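Local coordinates for protein predicted ATPase of the ABC class (Vibrio vulnificus, PDB 5D6A) that binds the ATP analogue AMP-PNP and probably hydrolyses ATP as a P-loop ATPase of the ABC class, at residues A[30-35]-A[156-161]; A[116-121]-A[129-134]; A[26-31]-A[44-49]; A[104-109]-A[164-169]. All coordinates share one frame; numbering follows the deposited sequence.

Contact 1: residues A[30-35]-A[156-161]; sequences AKLKKL and KKAINI
L32, near the end of helix 23-33, faces I159 on helix 155-172 with their CA atoms 7.2 Å apart, while K33 and K156 keep a similar CA separation of 7.1 Å. The contact is carried by L32 and I159. CG of L32 stands anti to its own backbone N (chi1 -173°), which sends the CD2 methyl across the gap to CG1 of I159 at 3.4 Å. The two side chains lie alongside each other in opposite directions, and CD2 of L32 comes within 3.8 Å of the amide N of I159. The same methyl lies 4.1 Å from CB of A158, where a small residue lets the branched leucine tip settle on the helix surface. I159 carries its CG1 arm opposite the carbonyl carbon (chi1 -69°), and this arm continues to CD1, which is 3.9 Å from CG of K33. Here the lysine chain crosses the isoleucine at roughly a right angle. K33 suits this border because its methylenes give an apolar flank while its end, turned at the last torsion, carries the ammonium group. The other methyl of L32, CD1, packs on I46, so L32 touches both helix 155-172 and the loop ahead of strand 48-51. The binding between the two segments is thus wholly apolar: burial of aliphatic branches joins the helices, with K33, an exposed residue, at the border, consistent with a partly buried seam edged by solvent.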
loop_
_atom_site.group_PDB
_atom_site.type_symbol
_atom_site.label_atom_id
_atom_site.label_comp_id
_atom_site.label_asym_id
_atom_site.label_seq_id
_atom_site.Cartn_x
_atom_site.Cartn_y
_atom_site.Cartn_z
ATOM N N ALA A 30 28.411 37.138 -12.859
ATOM C CA ALA A 30 29.008 37.341 -14.180
ATOM C C ALA A 30 29.173 36.021 -14.933
ATOM O O ALA A 30 28.949 35.954 -16.143
ATOM C CB ALA A 30 30.351 38.042 -14.046
ATOM N N LYS A 31 29.564 34.978 -14.204
ATOM C CA LYS A 31 29.756 33.647 -14.779
ATOM C C LYS A 31 28.420 33.041 -15.208
ATOM O O LYS A 31 28.358 32.243 -16.145
ATOM C CB LYS A 31 30.440 32.735 -13.754
ATOM C CG LYS A 31 30.747 31.327 -14.242
ATOM C CD LYS A 31 31.473 30.527 -13.172
ATOM C CE LYS A 31 31.837 29.135 -13.661
ATOM N NZ LYS A 31 32.566 28.360 -12.621
ATOM N N LEU A 32 27.356 33.435 -14.516
ATOM C CA LEU A 32 26.018 32.929 -14.794
ATOM C C LEU A 32 25.367 33.659 -15.978
ATOM O O LEU A 32 24.584 33.063 -16.715
ATOM C CB LEU A 32 25.158 33.035 -13.526
ATOM C CG LEU A 32 23.755 32.423 -13.499
ATOM C CD1 LEU A 32 23.757 30.959 -13.914
ATOM C CD2 LEU A 32 23.161 32.568 -12.103
ATOM N N LYS A 33 25.698 34.937 -16.165
ATOM C CA LYS A 33 25.151 35.723 -17.281
ATOM C C LYS A 33 25.503 35.109 -18.633
ATOM O O LYS A 33 24.677 35.088 -19.546
ATOM C CB LYS A 33 25.672 37.164 -17.255
ATOM C CG LYS A 33 25.150 38.029 -16.120
ATOM C CD LYS A 33 25.787 39.411 -16.173
ATOM C CE LYS A 33 25.297 40.316 -15.055
ATOM N NZ LYS A 33 23.834 40.577 -15.130
ATOM N N LYS A 34 26.734 34.618 -18.751
ATOM C CA LYS A 34 27.219 34.013 -19.994
ATOM C C LYS A 34 26.424 32.778 -20.416
ATOM O O LYS A 34 26.403 32.423 -21.594
ATOM C CB LYS A 34 28.696 33.631 -19.859
ATOM C CG LYS A 34 29.637 34.803 -19.632
ATOM C CD LYS A 34 31.081 34.330 -19.543
ATOM C CE LYS A 34 32.043 35.488 -19.335
ATOM N NZ LYS A 34 33.449 35.015 -19.223
ATOM N N LEU A 35 25.769 32.132 -19.456
ATOM C CA LEU A 35 24.993 30.929 -19.737
ATOM C C LEU A 35 23.588 31.221 -20.276
ATOM O O LEU A 35 22.795 30.298 -20.454
ATOM C CB LEU A 35 24.888 30.069 -18.471
ATOM C CG LEU A 35 26.213 29.628 -17.839
ATOM C CD1 LEU A 35 25.953 28.812 -16.584
ATOM C CD2 LEU A 35 27.055 28.839 -18.829
ATOM N N LYS A 156 18.934 35.184 -16.096
ATOM C CA LYS A 156 18.375 36.283 -15.307
ATOM C C LYS A 156 17.457 35.784 -14.193
ATOM O O LYS A 156 17.459 36.333 -13.091
ATOM C CB LYS A 156 17.630 37.279 -16.200
ATOM C CG LYS A 156 17.143 38.508 -15.451
ATOM C CD LYS A 156 16.575 39.561 -16.383
ATOM C CE LYS A 156 16.202 40.814 -15.610
ATOM N NZ LYS A 156 15.693 41.891 -16.499
ATOM N N LYS A 157 16.678 34.743 -14.482
ATOM C CA LYS A 157 15.769 34.180 -13.491
ATOM C C LYS A 157 16.627 33.444 -12.459
ATOM O O LYS A 157 16.451 33.617 -11.253
ATOM C CB LYS A 157 14.779 33.210 -14.146
ATOM C CG LYS A 157 13.401 33.163 -13.493
ATOM C CD LYS A 157 13.435 33.010 -11.983
ATOM C CE LYS A 157 12.028 33.002 -11.407
ATOM N NZ LYS A 157 12.029 32.951 -9.918
ATOM N N ALA A 158 17.568 32.637 -12.950
ATOM C CA ALA A 158 18.479 31.877 -12.091
ATOM C C ALA A 158 19.234 32.796 -11.131
ATOM O O ALA A 158 19.421 32.460 -9.961
ATOM C CB ALA A 158 19.459 31.077 -12.937
ATOM N N ILE A 159 19.667 33.949 -11.639
ATOM C CA ILE A 159 20.367 34.946 -10.830
ATOM C C ILE A 159 19.441 35.434 -9.719
ATOM O O ILE A 159 19.827 35.475 -8.550
ATOM C CB ILE A 159 20.825 36.153 -11.687
ATOM C CG1 ILE A 159 21.936 35.736 -12.657
ATOM C CG2 ILE A 159 21.361 37.278 -10.812
ATOM C CD1 ILE A 159 22.326 36.817 -13.643
ATOM N N ASN A 160 18.215 35.786 -10.095
ATOM C CA ASN A 160 17.217 36.272 -9.143
ATOM C C ASN A 160 16.979 35.279 -8.001
ATOM O O ASN A 160 16.862 35.668 -6.841
ATOM C CB ASN A 160 15.895 36.550 -9.873
ATOM C CG ASN A 160 14.848 37.180 -8.974
ATOM O OD1 ASN A 160 15.172 37.947 -8.068
ATOM N ND2 ASN A 160 13.580 36.877 -9.237
ATOM N N ILE A 161 16.917 33.996 -8.341
ATOM C CA ILE A 161 16.688 32.942 -7.356
ATOM C C ILE A 161 17.894 32.705 -6.447
ATOM O O ILE A 161 17.781 32.745 -5.222
ATOM C CB ILE A 161 16.368 31.590 -8.042
ATOM C CG1 ILE A 161 15.119 31.710 -8.926
ATOM C CG2 ILE A 161 16.181 30.494 -6.996
ATOM C CD1 ILE A 161 14.774 30.444 -9.684
#

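Contact 2: residues A[116-121]-A[129-134]; sequences IAISLH and TSVLFT
S130 and I118 make up most of this contact, with the backbone of S119 adding a smaller share. The aliphatic arm of I118 swings anti to the backbone N (chi1 -169°), and its CG1 meets CB of S130 at 3.8 Å. Beyond it, CD1 lies 4.0 Å from the carbonyl O of S130 and 4.3 Å from CG2 of V131, a methyl-to-methyl touch. Serine fits here because it is small: its CB can sit against the isoleucine while OG turns toward the carbonyl O of S119, 3.6 Å off and too far to count as a bond. OG of S130 also approaches the H121 ring near CE1, at the edge and close to the ring plane. The polar end of S119 looks elsewhere, its OG being hydrogen-bonded to D507, which also accepts a weak bond from NE2 of H121. I118 and V131 also pack on A107 and A103 of helix 92-109. Backbone bonds join A117 to R143, S130 to R141 and L132 to E139. Segments 116-117 and 131-133 thus pair antiparallel with successive parts of strand 137-144, with a loop between them, in the antiparallel sheet of the N-terminal domain.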
loop_
_atom_site.group_PDB
_atom_site.type_symbol
_atom_site.label_atom_id
_atom_site.label_comp_id
_atom_site.label_asym_id
_atom_site.label_seq_id
_atom_site.Cartn_x
_atom_site.Cartn_y
_atom_site.Cartn_z
ATOM N N ILE A 116 12.702 26.978 -4.801
ATOM C CA ILE A 116 13.449 26.544 -3.631
ATOM C C ILE A 116 12.577 25.611 -2.806
ATOM O O ILE A 116 11.380 25.848 -2.651
ATOM C CB ILE A 116 13.870 27.746 -2.767
ATOM C CG1 ILE A 116 14.756 28.691 -3.585
ATOM C CG2 ILE A 116 14.595 27.275 -1.510
ATOM C CD1 ILE A 116 15.148 29.958 -2.858
ATOM N N ALA A 117 13.181 24.551 -2.280
ATOM C CA ALA A 117 12.452 23.587 -1.467
ATOM C C ALA A 117 13.366 22.916 -0.448
ATOM O O ALA A 117 14.492 22.544 -0.766
ATOM C CB ALA A 117 11.797 22.539 -2.353
ATOM N N ILE A 118 12.864 22.777 0.776
ATOM C CA ILE A 118 13.592 22.125 1.859
ATOM C C ILE A 118 12.710 20.993 2.384
ATOM O O ILE A 118 11.483 21.110 2.403
ATOM C CB ILE A 118 13.964 23.118 2.982
ATOM C CG1 ILE A 118 14.945 22.474 3.964
ATOM C CG2 ILE A 118 12.720 23.629 3.700
ATOM C CD1 ILE A 118 15.477 23.432 5.006
ATOM N N SER A 119 13.334 19.901 2.810
ATOM C CA SER A 119 12.592 18.728 3.271
ATOM C C SER A 119 12.019 18.879 4.689
ATOM O O SER A 119 12.766 18.932 5.669
ATOM C CB SER A 119 13.494 17.491 3.191
ATOM O OG SER A 119 12.760 16.306 3.434
ATOM N N LEU A 120 10.690 18.953 4.782
ATOM C CA LEU A 120 9.991 19.055 6.069
ATOM C C LEU A 120 9.404 17.697 6.408
ATOM O O LEU A 120 9.257 16.848 5.529
ATOM C CB LEU A 120 8.883 20.104 6.018
ATOM C CG LEU A 120 9.329 21.541 5.756
ATOM C CD1 LEU A 120 8.115 22.452 5.642
ATOM C CD2 LEU A 120 10.274 22.022 6.848
ATOM N N HIS A 121 9.041 17.501 7.673
ATOM C CA HIS A 121 8.541 16.203 8.126
ATOM C C HIS A 121 7.159 16.248 8.766
ATOM O O HIS A 121 6.883 15.516 9.721
ATOM C CB HIS A 121 9.562 15.597 9.086
ATOM C CG HIS A 121 10.958 15.652 8.558
ATOM N ND1 HIS A 121 11.800 16.712 8.814
ATOM C CD2 HIS A 121 11.638 14.819 7.736
ATOM C CE1 HIS A 121 12.950 16.514 8.197
ATOM N NE2 HIS A 121 12.879 15.372 7.536
ATOM N N THR A 129 18.763 15.925 8.053
ATOM C CA THR A 129 19.930 16.544 7.418
ATOM C C THR A 129 19.580 17.862 6.731
ATOM O O THR A 129 20.460 18.532 6.192
ATOM C CB THR A 129 20.588 15.611 6.378
ATOM O OG1 THR A 129 19.640 15.264 5.359
ATOM C CG2 THR A 129 21.104 14.348 7.045
ATOM N N SER A 130 18.301 18.231 6.738
ATOM C CA SER A 130 17.886 19.492 6.126
ATOM C C SER A 130 18.527 20.662 6.876
ATOM O O SER A 130 18.823 21.697 6.284
ATOM C CB SER A 130 16.360 19.613 6.103
ATOM O OG SER A 130 15.819 19.469 7.401
ATOM N N VAL A 131 18.734 20.483 8.181
ATOM C CA VAL A 131 19.392 21.482 9.020
ATOM C C VAL A 131 20.276 20.746 10.034
ATOM O O VAL A 131 19.777 19.990 10.869
ATOM C CB VAL A 131 18.387 22.383 9.761
ATOM C CG1 VAL A 131 19.121 23.367 10.667
ATOM C CG2 VAL A 131 17.511 23.131 8.771
ATOM N N LEU A 132 21.584 20.974 9.955
ATOM C CA LEU A 132 22.545 20.321 10.840
ATOM C C LEU A 132 23.393 21.310 11.630
ATOM O O LEU A 132 23.726 22.384 11.128
ATOM C CB LEU A 132 23.494 19.459 10.005
ATOM C CG LEU A 132 22.886 18.288 9.238
ATOM C CD1 LEU A 132 23.909 17.699 8.278
ATOM C CD2 LEU A 132 22.366 17.234 10.204
ATOM N N PHE A 133 23.732 20.941 12.867
ATOM C CA PHE A 133 24.625 21.753 13.699
ATOM C C PHE A 133 25.966 21.051 13.830
ATOM O O PHE A 133 26.042 19.825 13.831
ATOM C CB PHE A 133 24.099 22.008 15.124
ATOM C CG PHE A 133 22.863 22.865 15.203
ATOM C CD1 PHE A 133 22.638 23.899 14.306
ATOM C CD2 PHE A 133 21.985 22.713 16.266
ATOM C CE1 PHE A 133 21.511 24.697 14.416
ATOM C CE2 PHE A 133 20.865 23.519 16.388
ATOM C CZ PHE A 133 20.626 24.510 15.460
ATOM N N THR A 134 27.018 21.851 13.946
ATOM C CA THR A 134 28.376 21.356 14.133
ATOM C C THR A 134 29.030 22.309 15.120
ATOM O O THR A 134 28.362 23.179 15.676
ATOM C CB THR A 134 29.174 21.344 12.814
ATOM O OG1 THR A 134 29.374 22.687 12.355
ATOM C CG2 THR A 134 28.442 20.545 11.745
#

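Contact 3: residues A[26-31]-A[44-49]; sequences DQLIAK and QQIKGQ
The carbonyl O of Q45 receives a weak hydrogen bond from NZ of K31, 3.2 Å away. Lysine is well suited to this span: CG lies anti to the backbone N (chi1 -178°) and every later torsion is also extended, so the whole chain reaches straight from helix 23-33 to the short 3-10 turn at 44-45. CE accompanies the ammonium group, 3.4 Å from the same oxygen. One turn earlier on the helix, L28 makes the apolar half of the contact. Its CD1 meets CD1 of I46 at 4.1 Å, methyl end against methyl end, with the two side chains crossing at about a right angle. The bend of I46 at its second torsion (chi2 -57°) turns that methyl toward the helix, where it also packs against L35, and the same residue rests on I59 of strand 56-61. Y50, whose hydroxyl is hydrogen-bonded to the carbonyl O of I46, is touched by both L28 and K31. The chemistry is therefore divided: buried aliphatic groups hold the helix against the start of the sheet, whereas at the exposed margin a charged group meets a neutral backbone oxygen, an interaction that should add only modestly to the hydrophobic contact beside it.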
loop_
_atom_site.group_PDB
_atom_site.type_symbol
_atom_site.label_atom_id
_atom_site.label_comp_id
_atom_site.label_asym_id
_atom_site.label_seq_id
_atom_site.Cartn_x
_atom_site.Cartn_y
_atom_site.Cartn_z
ATOM N N ASP A 26 29.709 38.029 -7.001
ATOM C CA ASP A 26 29.762 38.801 -8.253
ATOM C C ASP A 26 30.446 37.965 -9.331
ATOM O O ASP A 26 30.147 38.094 -10.518
ATOM C CB ASP A 26 30.523 40.121 -8.067
ATOM C CG ASP A 26 29.799 41.102 -7.153
ATOM O OD1 ASP A 26 28.632 40.847 -6.787
ATOM O OD2 ASP A 26 30.403 42.136 -6.803
ATOM N N GLN A 27 31.372 37.111 -8.896
ATOM C CA GLN A 27 32.088 36.210 -9.789
ATOM C C GLN A 27 31.077 35.241 -10.393
ATOM O O GLN A 27 31.092 34.978 -11.594
ATOM C CB GLN A 27 33.152 35.430 -9.008
ATOM C CG GLN A 27 34.119 34.620 -9.859
ATOM C CD GLN A 27 35.098 35.486 -10.635
ATOM O OE1 GLN A 27 35.081 36.713 -10.534
ATOM N NE2 GLN A 27 35.969 34.842 -11.404
ATOM N N LEU A 28 30.197 34.719 -9.541
ATOM C CA LEU A 28 29.158 33.791 -9.972
ATOM C C LEU A 28 28.146 34.483 -10.876
ATOM O O LEU A 28 27.782 33.949 -11.922
ATOM C CB LEU A 28 28.448 33.178 -8.762
ATOM C CG LEU A 28 27.248 32.276 -9.067
ATOM C CD1 LEU A 28 27.619 31.162 -10.035
ATOM C CD2 LEU A 28 26.676 31.709 -7.776
ATOM N N ILE A 29 27.687 35.663 -10.465
ATOM C CA ILE A 29 26.728 36.436 -11.259
ATOM C C ILE A 29 27.215 36.576 -12.697
ATOM O O ILE A 29 26.526 36.170 -13.634
ATOM C CB ILE A 29 26.483 37.837 -10.656
ATOM C CG1 ILE A 29 25.669 37.725 -9.364
ATOM C CG2 ILE A 29 25.726 38.720 -11.642
ATOM C CD1 ILE A 29 25.538 39.025 -8.596
ATOM N N ALA A 30 28.411 37.138 -12.859
ATOM C CA ALA A 30 29.008 37.341 -14.180
ATOM C C ALA A 30 29.173 36.021 -14.933
ATOM O O ALA A 30 28.949 35.954 -16.143
ATOM C CB ALA A 30 30.351 38.042 -14.046
ATOM N N LYS A 31 29.564 34.978 -14.204
ATOM C CA LYS A 31 29.756 33.647 -14.779
ATOM C C LYS A 31 28.420 33.041 -15.208
ATOM O O LYS A 31 28.358 32.243 -16.145
ATOM C CB LYS A 31 30.440 32.735 -13.754
ATOM C CG LYS A 31 30.747 31.327 -14.242
ATOM C CD LYS A 31 31.473 30.527 -13.172
ATOM C CE LYS A 31 31.837 29.135 -13.661
ATOM N NZ LYS A 31 32.566 28.360 -12.621
ATOM N N GLN A 44 26.025 22.663 -15.601
ATOM C CA GLN A 44 27.110 21.883 -14.995
ATOM C C GLN A 44 28.311 22.746 -14.610
ATOM O O GLN A 44 29.067 22.391 -13.707
ATOM C CB GLN A 44 27.570 20.776 -15.952
ATOM C CG GLN A 44 26.576 19.637 -16.114
ATOM C CD GLN A 44 26.395 18.847 -14.834
ATOM O OE1 GLN A 44 27.305 18.769 -14.005
ATOM N NE2 GLN A 44 25.221 18.244 -14.669
ATOM N N GLN A 45 28.476 23.875 -15.297
ATOM C CA GLN A 45 29.584 24.793 -15.035
ATOM C C GLN A 45 29.408 25.574 -13.729
ATOM O O GLN A 45 30.371 26.123 -13.196
ATOM C CB GLN A 45 29.748 25.763 -16.211
ATOM C CG GLN A 45 30.073 25.076 -17.534
ATOM C CD GLN A 45 30.135 26.039 -18.703
ATOM O OE1 GLN A 45 30.117 27.257 -18.526
ATOM N NE2 GLN A 45 30.211 25.493 -19.911
ATOM N N ILE A 46 28.180 25.620 -13.222
ATOM C CA ILE A 46 27.866 26.320 -11.976
ATOM C C ILE A 46 28.342 25.512 -10.769
ATOM O O ILE A 46 28.609 26.071 -9.705
ATOM C CB ILE A 46 26.345 26.581 -11.864
ATOM C CG1 ILE A 46 25.857 27.421 -13.050
ATOM C CG2 ILE A 46 25.998 27.268 -10.554
ATOM C CD1 ILE A 46 26.580 28.743 -13.211
ATOM N N LYS A 47 28.445 24.197 -10.952
ATOM C CA LYS A 47 28.889 23.276 -9.906
ATOM C C LYS A 47 30.117 23.810 -9.171
ATOM O O LYS A 47 31.060 24.282 -9.803
ATOM C CB LYS A 47 29.253 21.930 -10.542
ATOM C CG LYS A 47 29.534 20.810 -9.551
ATOM C CD LYS A 47 28.251 20.237 -8.981
ATOM C CE LYS A 47 27.556 19.295 -9.955
ATOM N NZ LYS A 47 28.304 18.019 -10.132
ATOM N N GLY A 48 30.109 23.728 -7.840
ATOM C CA GLY A 48 31.248 24.180 -7.041
ATOM C C GLY A 48 30.879 24.918 -5.772
ATOM O O GLY A 48 29.713 24.979 -5.388
ATOM N N GLN A 49 31.896 25.475 -5.120
ATOM C CA GLN A 49 31.723 26.236 -3.886
ATOM C C GLN A 49 31.855 27.731 -4.159
ATOM O O GLN A 49 32.664 28.152 -4.992
ATOM C CB GLN A 49 32.772 25.818 -2.850
ATOM C CG GLN A 49 32.701 26.589 -1.535
ATOM C CD GLN A 49 33.767 26.170 -0.540
ATOM O OE1 GLN A 49 34.600 25.310 -0.827
ATOM N NE2 GLN A 49 33.746 26.781 0.639
#

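Contact 4: residues A[104-109]-A[164-169]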
loop_
_atom_site.group_PDB
_atom_site.type_symbol
_atom_site.label_atom_id
_atom_site.label_comp_id
_atom_site.label_asym_id
_atom_site.label_seq_id
_atom_site.Cartn_x
_atom_site.Cartn_y
_atom_site.Cartn_z
ATOM N N ARG A 104 11.664 24.845 9.122
ATOM C CA ARG A 104 10.297 25.311 8.883
ATOM C C ARG A 104 10.264 26.809 8.609
ATOM O O ARG A 104 9.451 27.276 7.819
ATOM C CB ARG A 104 9.397 24.980 10.071
ATOM C CG ARG A 104 9.293 23.496 10.372
ATOM C CD ARG A 104 8.409 23.242 11.579
ATOM N NE ARG A 104 8.473 21.846 12.005
ATOM C CZ ARG A 104 7.736 20.859 11.499
ATOM N NH1 ARG A 104 6.853 21.089 10.533
ATOM N NH2 ARG A 104 7.886 19.627 11.968
ATOM N N SER A 105 11.142 27.556 9.276
ATOM C CA SER A 105 11.232 28.999 9.066
ATOM C C SER A 105 11.747 29.275 7.660
ATOM O O SER A 105 11.249 30.161 6.973
ATOM C CB SER A 105 12.163 29.646 10.092
ATOM O OG SER A 105 11.641 29.533 11.402
ATOM N N PHE A 106 12.745 28.501 7.245
ATOM C CA PHE A 106 13.328 28.632 5.916
ATOM C C PHE A 106 12.288 28.311 4.845
ATOM O O PHE A 106 12.250 28.952 3.796
ATOM C CB PHE A 106 14.528 27.694 5.772
ATOM C CG PHE A 106 15.213 27.787 4.440
ATOM C CD1 PHE A 106 14.796 27.003 3.372
ATOM C CD2 PHE A 106 16.278 28.652 4.253
ATOM C CE1 PHE A 106 15.427 27.084 2.142
ATOM C CE2 PHE A 106 16.914 28.738 3.024
ATOM C CZ PHE A 106 16.489 27.953 1.967
ATOM N N ALA A 107 11.453 27.310 5.114
ATOM C CA ALA A 107 10.404 26.916 4.175
ATOM C C ALA A 107 9.350 28.009 4.065
ATOM O O ALA A 107 8.837 28.280 2.981
ATOM C CB ALA A 107 9.759 25.607 4.612
ATOM N N GLU A 108 9.042 28.634 5.199
ATOM C CA GLU A 108 8.044 29.699 5.262
ATOM C C GLU A 108 8.500 30.942 4.500
ATOM O O GLU A 108 7.728 31.512 3.726
ATOM C CB GLU A 108 7.738 30.052 6.724
ATOM C CG GLU A 108 6.622 31.071 6.922
ATOM C CD GLU A 108 5.260 30.583 6.449
ATOM O OE1 GLU A 108 5.113 29.384 6.117
ATOM O OE2 GLU A 108 4.321 31.410 6.417
ATOM N N PHE A 109 9.746 31.363 4.713
ATOM C CA PHE A 109 10.269 32.536 4.011
ATOM C C PHE A 109 10.405 32.260 2.517
ATOM O O PHE A 109 10.370 33.186 1.715
ATOM C CB PHE A 109 11.637 32.985 4.548
ATOM C CG PHE A 109 11.648 33.332 6.011
ATOM C CD1 PHE A 109 10.736 34.237 6.536
ATOM C CD2 PHE A 109 12.627 32.817 6.848
ATOM C CE1 PHE A 109 10.761 34.570 7.881
ATOM C CE2 PHE A 109 12.662 33.149 8.192
ATOM C CZ PHE A 109 11.728 34.028 8.709
ATOM N N PHE A 164 19.720 36.651 -5.274
ATOM C CA PHE A 164 18.885 37.686 -4.661
ATOM C C PHE A 164 17.945 37.116 -3.591
ATOM O O PHE A 164 17.973 37.562 -2.444
ATOM C CB PHE A 164 18.104 38.446 -5.740
ATOM C CG PHE A 164 17.260 39.566 -5.203
ATOM C CD1 PHE A 164 17.829 40.796 -4.904
ATOM C CD2 PHE A 164 15.897 39.396 -5.007
ATOM C CE1 PHE A 164 17.057 41.832 -4.408
ATOM C CE2 PHE A 164 15.120 40.429 -4.512
ATOM C CZ PHE A 164 15.702 41.647 -4.213
ATOM N N HIS A 165 17.129 36.130 -3.959
ATOM C CA HIS A 165 16.185 35.532 -3.011
ATOM C C HIS A 165 16.822 34.535 -2.049
ATOM O O HIS A 165 16.687 34.668 -0.832
ATOM C CB HIS A 165 15.036 34.828 -3.740
ATOM C CG HIS A 165 14.084 35.758 -4.417
ATOM N ND1 HIS A 165 13.201 36.552 -3.717
ATOM C CD2 HIS A 165 13.839 35.987 -5.728
ATOM C CE1 HIS A 165 12.475 37.254 -4.568
ATOM N NE2 HIS A 165 12.840 36.926 -5.795
ATOM N N LEU A 166 17.504 33.534 -2.597
ATOM C CA LEU A 166 18.107 32.481 -1.775
ATOM C C LEU A 166 18.963 33.013 -0.622
ATOM O O LEU A 166 18.783 32.588 0.519
ATOM C CB LEU A 166 18.902 31.490 -2.641
ATOM C CG LEU A 166 19.590 30.323 -1.919
ATOM C CD1 LEU A 166 18.616 29.529 -1.062
ATOM C CD2 LEU A 166 20.273 29.410 -2.927
ATOM N N PRO A 167 19.884 33.953 -0.905
ATOM C CA PRO A 167 20.713 34.472 0.184
ATOM C C PRO A 167 19.895 35.083 1.327
ATOM O O PRO A 167 20.322 35.041 2.476
ATOM C CB PRO A 167 21.572 35.538 -0.506
ATOM C CG PRO A 167 21.591 35.141 -1.941
ATOM C CD PRO A 167 20.217 34.590 -2.189
ATOM N N LYS A 168 18.726 35.632 1.012
ATOM C CA LYS A 168 17.875 36.235 2.034
ATOM C C LYS A 168 17.228 35.185 2.930
ATOM O O LYS A 168 17.144 35.379 4.140
ATOM C CB LYS A 168 16.814 37.141 1.403
ATOM C CG LYS A 168 17.406 38.376 0.746
ATOM C CD LYS A 168 16.347 39.282 0.146
ATOM C CE LYS A 168 16.983 40.545 -0.412
ATOM N NZ LYS A 168 15.973 41.496 -0.943
ATOM N N PHE A 169 16.785 34.071 2.347
ATOM C CA PHE A 169 16.159 33.011 3.141
ATOM C C PHE A 169 17.195 32.327 4.028
ATOM O O PHE A 169 16.899 31.969 5.166
ATOM C CB PHE A 169 15.464 31.973 2.255
ATOM C CG PHE A 169 14.578 32.572 1.202
ATOM C CD1 PHE A 169 13.624 33.526 1.536
ATOM C CD2 PHE A 169 14.663 32.148 -0.116
ATOM C CE1 PHE A 169 12.805 34.079 0.567
ATOM C CE2 PHE A 169 13.837 32.686 -1.087
ATOM C CZ PHE A 169 12.907 33.653 -0.746
#
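This is a buried, aromatic-rich contact between two helices that run roughly antiparallel, 92-109 and 155-172, where they lie over the N-terminal antiparallel sheet. The axes of the short segments approach to 10.2 Å, with 149° between their directions, and F106 and F169 bring their CA atoms to 5.9 Å. F106 holds CG anti to the backbone N (chi1 -179°), which carries its ring along the neighbouring helix. There CE2 lies 3.6 Å from CB of F169, CD2 passes the carbonyl O of F169 obliquely, and CZ has CD1 of L166 at the ring edge, near its plane, 4.0 Å away. The side chains of F106 and F169 cross at about a right angle. F169 extends the contact along the first helix, its CD1 lying 3.6 Å from CB of F109. The F109 side chain leads away from segment 164-169 and touches R172, further along helix 155-172. Large apolar residues suit this place because they bridge the gap between helices and also reach the sheet: F106, L166 and F169 all touch I116, and F106 further meets L140 and the ring of F142. P167, which lacks an N-H for the preceding turn, marks a kink in the second helix and turns its side chain away from the contact. The antiparallel helix pair is sealed by aromatic residues onto an antiparallel sheet, as in a layered alpha+beta domain.

Overall arrangement
All four contacts fall within the N-terminal domain, between residues 25 and 177. Along the chain contact 3 closes first, contact 2 opens and closes between the two segments of contact 4, and contact 1 spans from helix 23-33 to helix 155-172. Contacts 1 and 3 share helix 23-33, their centres about 9 Å apart; contacts 1 and 4 lie along helix 155-172, with centres about 19 Å apart. Contact 2 lies about 12 Å from contact 4 by centres, and its L120 packs on A107 of segment 104-109. Contacts 2 and 3 reach the same antiparallel sheet, with centres about 23 Å apart. Helix 155-172 thus touches both the N-terminal helix 23-33 and helix 92-109, consistent with a helical layer packed on the sheet.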